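Local coordinates for uncharacterized protein Rv2277c (Mycobacterium tuberculosis, PDB 5VUG) that is uncharacterised but probably hydrolyses phosphoric diesters through a TIM-barrel domain of the glycerophosphodiester phosphodiesterase family, at residues S60-L65 against Q78-L83; F89-P92 against H97-R100. One frame throughout, in Å; residues are numbered along the deposited sequence.

Contact 1: S60-L65 against Q78-L83; sequences SDLATL and QQLQQL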
# COMPACT_ATOMS: atom_id res chain seq x y z
N SER A 60 12.26 13.91 -20.88
CA SER A 60 11.55 15.17 -21.06
C SER A 60 12.40 16.20 -21.81
O SER A 60 11.85 17.06 -22.51
CB SER A 60 11.06 15.71 -19.72
OG SER A 60 12.13 15.88 -18.83
N ASP A 61 13.73 16.12 -21.70
CA ASP A 61 14.61 17.06 -22.38
C ASP A 61 15.56 16.33 -23.33
O ASP A 61 16.07 15.25 -23.01
CB ASP A 61 15.41 17.93 -21.41
CG ASP A 61 15.94 19.20 -22.07
OD1 ASP A 61 17.05 19.17 -22.67
OD2 ASP A 61 15.23 20.23 -22.00
N LEU A 62 15.79 16.96 -24.48
CA LEU A 62 16.70 16.42 -25.49
C LEU A 62 18.13 16.28 -24.98
O LEU A 62 18.89 15.47 -25.53
CB LEU A 62 16.63 17.30 -26.75
CG LEU A 62 15.31 17.19 -27.52
CD1 LEU A 62 15.14 18.37 -28.45
CD2 LEU A 62 15.29 15.89 -28.31
N ALA A 63 18.53 17.05 -23.97
CA ALA A 63 19.91 16.95 -23.51
C ALA A 63 20.24 15.61 -22.88
O ALA A 63 21.41 15.23 -22.82
CB ALA A 63 20.23 18.08 -22.53
N THR A 64 19.24 14.87 -22.40
CA THR A 64 19.52 13.64 -21.68
C THR A 64 20.22 12.62 -22.58
O THR A 64 21.15 11.93 -22.15
CB THR A 64 18.24 13.07 -21.07
OG1 THR A 64 17.71 14.03 -20.15
CG2 THR A 64 18.51 11.76 -20.34
N LEU A 65 19.81 12.54 -23.85
CA LEU A 65 20.34 11.52 -24.75
C LEU A 65 20.89 12.06 -26.07
O LEU A 65 21.34 11.25 -26.90
CB LEU A 65 19.28 10.45 -25.03
CG LEU A 65 18.73 9.74 -23.79
CD1 LEU A 65 17.53 8.86 -24.19
CD2 LEU A 65 19.81 8.89 -23.12
N GLN A 78 12.54 18.23 -38.75
CA GLN A 78 13.80 18.35 -39.47
C GLN A 78 14.95 18.62 -38.51
O GLN A 78 16.03 18.03 -38.64
CB GLN A 78 13.70 19.45 -40.54
CG GLN A 78 14.96 19.59 -41.39
CD GLN A 78 14.78 20.55 -42.55
OE1 GLN A 78 13.66 20.88 -42.93
NE2 GLN A 78 15.89 21.01 -43.12
N GLN A 79 14.72 19.46 -37.50
CA GLN A 79 15.74 19.72 -36.49
C GLN A 79 16.00 18.50 -35.62
O GLN A 79 17.16 18.21 -35.29
CB GLN A 79 15.31 20.91 -35.62
CG GLN A 79 15.29 22.21 -36.41
CD GLN A 79 14.61 23.34 -35.67
OE1 GLN A 79 13.78 23.13 -34.79
NE2 GLN A 79 14.98 24.57 -36.02
N LEU A 80 14.94 17.78 -35.22
CA LEU A 80 15.11 16.62 -34.36
C LEU A 80 15.90 15.52 -35.06
O LEU A 80 16.73 14.85 -34.43
CB LEU A 80 13.74 16.08 -33.94
CG LEU A 80 12.97 16.99 -32.99
CD1 LEU A 80 11.48 16.67 -33.00
CD2 LEU A 80 13.53 16.85 -31.59
N GLN A 81 15.65 15.31 -36.35
CA GLN A 81 16.33 14.24 -37.07
C GLN A 81 17.80 14.54 -37.32
O GLN A 81 18.53 13.64 -37.75
CB GLN A 81 15.59 13.93 -38.37
CG GLN A 81 14.24 13.25 -38.16
CD GLN A 81 13.58 12.87 -39.47
OE1 GLN A 81 13.06 13.72 -40.20
NE2 GLN A 81 13.60 11.58 -39.79
N GLN A 82 18.25 15.76 -37.06
CA GLN A 82 19.67 16.07 -37.08
C GLN A 82 20.37 15.76 -35.77
O GLN A 82 21.61 15.74 -35.74
CB GLN A 82 19.88 17.54 -37.47
CG GLN A 82 19.49 17.86 -38.90
CD GLN A 82 20.31 17.08 -39.91
OE1 GLN A 82 19.78 16.27 -40.67
NE2 GLN A 82 21.61 17.33 -39.91
N LEU A 83 19.63 15.51 -34.69
CA LEU A 83 20.24 15.24 -33.39
C LEU A 83 20.67 13.78 -33.30
O LEU A 83 20.00 12.88 -33.82
CB LEU A 83 19.28 15.57 -32.25
CG LEU A 83 18.80 17.02 -32.19
CD1 LEU A 83 17.78 17.20 -31.06
CD2 LEU A 83 19.99 17.97 -32.03
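Leu80 and Leu83 come from one side, Leu62 from the other, and these three side chains make the whole contact. Segment 78-83 begins within helix 77-80. Gln79 does not reach across, but its OE1 accepts a hydrogen bond from the backbone N of Thr76, just before the helix. Leu80 is next and is buried. Its CD2 is the touching methyl and lies 3.8 Å from CD1 of Leu62. It is just as close to CD2 of Leu62, so the forked end of Leu62 meets it with both branches. The two side chains cross at about a right angle. Leu80 and Leu83 are then the ends of a type I beta turn. Leu83 N donates to Leu80 O at 3.0 Å. The turn brings the side chain of Leu83 back toward Leu62. Leu83 CD1 stands 3.9 Å from CD1 of Leu62, and CD2 of Leu62 is equally near. Both methyls of Leu62 therefore touch both partners. In Leu62 CG lies beside the backbone N (chi1 -70°), which directs the fork at segment 78-83. Its methyl pair lies across the neighbouring methyls Leu80 CD2 and Leu83 CD1. The contact is purely apolar and small, with 107 Å² buried.

The backbone behind Leu62 is held by polar bonds. Asp61 OD1 accepts from Ala63 N at 2.9 Å, nearly straight at 166°, and forms an Asx turn. The same oxygen also accepts from Gly70 N. The Leu62 side chain also packs on Lys75. The Leu80 side chain touches Ser49, just after strand 41-48. This small leucine cluster ties a loop to a short helix. It lies in the excursion between barrel strands 41-48 and 121-125, consistent with the insertion that relatives in this family carry in their TIM barrel.

Contact 2: F89-P92 against H97-R100; sequences FTTP and HPYR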
# COMPACT_ATOMS: atom_id res chain seq x y z
N PHE A 89 25.14 7.33 -25.00
CA PHE A 89 25.11 5.89 -24.79
C PHE A 89 26.49 5.39 -24.37
O PHE A 89 27.51 5.77 -24.96
CB PHE A 89 24.68 5.19 -26.09
CG PHE A 89 24.63 3.69 -25.98
CD1 PHE A 89 23.46 3.05 -25.59
CD2 PHE A 89 25.74 2.92 -26.26
CE1 PHE A 89 23.40 1.67 -25.49
CE2 PHE A 89 25.69 1.54 -26.15
CZ PHE A 89 24.52 0.92 -25.77
N THR A 90 26.52 4.55 -23.35
CA THR A 90 27.76 3.88 -22.98
C THR A 90 27.54 2.38 -22.93
O THR A 90 26.44 1.91 -22.62
CB THR A 90 28.34 4.38 -21.64
OG1 THR A 90 27.44 4.06 -20.57
CG2 THR A 90 28.57 5.88 -21.67
N THR A 91 28.60 1.62 -23.27
CA THR A 91 28.68 0.18 -23.12
C THR A 91 29.44 -0.13 -21.84
O THR A 91 30.53 0.43 -21.63
CB THR A 91 29.44 -0.43 -24.30
OG1 THR A 91 28.69 -0.23 -25.50
CG2 THR A 91 29.66 -1.92 -24.09
N PRO A 92 28.92 -0.99 -20.96
CA PRO A 92 29.57 -1.20 -19.66
C PRO A 92 31.00 -1.69 -19.81
O PRO A 92 31.34 -2.42 -20.74
CB PRO A 92 28.68 -2.27 -19.00
CG PRO A 92 27.36 -2.11 -19.67
CD PRO A 92 27.66 -1.74 -21.09
N HIS A 97 32.00 7.15 -25.60
CA HIS A 97 30.64 7.18 -26.13
C HIS A 97 30.71 6.71 -27.58
O HIS A 97 30.92 7.52 -28.50
CB HIS A 97 30.04 8.57 -26.00
CG HIS A 97 29.92 9.04 -24.58
ND1 HIS A 97 30.86 9.86 -23.98
CD2 HIS A 97 28.99 8.79 -23.63
CE1 HIS A 97 30.50 10.10 -22.73
NE2 HIS A 97 29.37 9.47 -22.49
N PRO A 98 30.54 5.41 -27.84
CA PRO A 98 30.86 4.88 -29.17
C PRO A 98 29.97 5.41 -30.29
O PRO A 98 30.35 5.28 -31.46
CB PRO A 98 30.71 3.36 -28.99
CG PRO A 98 29.81 3.20 -27.80
CD PRO A 98 30.13 4.36 -26.89
N TYR A 99 28.82 5.99 -29.99
CA TYR A 99 27.94 6.49 -31.04
C TYR A 99 28.06 7.99 -31.28
O TYR A 99 27.35 8.53 -32.13
CB TYR A 99 26.49 6.05 -30.82
CG TYR A 99 26.35 4.54 -30.91
CD1 TYR A 99 26.24 3.92 -32.14
CD2 TYR A 99 26.36 3.75 -29.76
CE1 TYR A 99 26.14 2.54 -32.23
CE2 TYR A 99 26.25 2.37 -29.84
CZ TYR A 99 26.14 1.77 -31.08
OH TYR A 99 26.04 0.39 -31.18
N ARG A 100 28.96 8.68 -30.57
CA ARG A 100 29.24 10.07 -30.94
C ARG A 100 29.89 10.16 -32.31
O ARG A 100 29.75 11.18 -32.99
CB ARG A 100 30.14 10.73 -29.90
CG ARG A 100 29.42 10.97 -28.62
CD ARG A 100 30.03 12.08 -27.80
NE ARG A 100 29.26 12.17 -26.58
CZ ARG A 100 29.62 12.83 -25.49
NH1 ARG A 100 30.78 13.48 -25.44
NH2 ARG A 100 28.81 12.82 -24.44
O HOH W 1 27.68 6.75 -27.49
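Phe89 and Tyr99 form an offset edge-to-face aromatic pair near the surface of the protein. The pair belongs to a loop excursion of the TIM barrel, between helix 77-80 and helix 109-114. Residues His97 to Arg100 form a type I beta turn, closed by Arg100 N donating to His97 O at 3.1 Å. The Tyr99 ring turns its edge to the face of Phe89. The ring planes meet at 77°, and the centroids are 5.5 Å apart. Phe89 CD2 lies 3.7 Å from Tyr99 CD2 and as near to Tyr99 CE2, so the CD2-CE2 edge of the tyrosine does the touching. Two torsions bring the rings together. Phe89 extends its ring with CG anti to the backbone N (chi1 180°). Tyr99 instead has CG anti to the carbonyl carbon (chi1 -64°). The two side chains end up alongside each other and point the same way. Pro98 CG lies at the edge of the Phe89 ring, near its plane. Phe23 and Pro24 also touch Tyr99.

The segments share no direct hydrogen bond. One water joins them instead, donating to Phe89 O at 2.7 Å and accepting from Tyr99 N at 2.9 Å. Phe89 O has apolar neighbours too, with Pro98 CD 3.5 Å away. This oxygen also lies at the edge of the His97 ring, near its plane, on the CD2 side.

Thr90 reaches the same imidazole with its methyl. Thr90 CG2 sits 3.5 Å from His97 CD2, and the two side chains run side by side. Arg100 takes no direct part in the contact, but it probably helps to hold the imidazole. Its NE donates to Trp87 O and its NH2 to Asn88 OD1. That NH2 lies 3.6 Å above the plane of the His97 imidazole, over the ring centre.

In the fold
Contact 1 closes before contact 2 opens, so the two follow each other in series along the chain. Both lie between barrel strands 41-48 and 121-125 and on the same side of the chain's centre. Their centres are about 17 Å apart. The nearest atoms of contact 1 and contact 2 are about 6 Å apart, without touching. Contact 1 uses residues 78-80 of helix 77-80, while both segments of contact 2 come from the loop after it. Asn88 bridges the gap, binding Thr64 O of contact 1 and Arg100 NH2 of contact 2. Both lie in a long excursion, poor in regular structure, on the periphery of the TIM barrel, and each joins two parts of it.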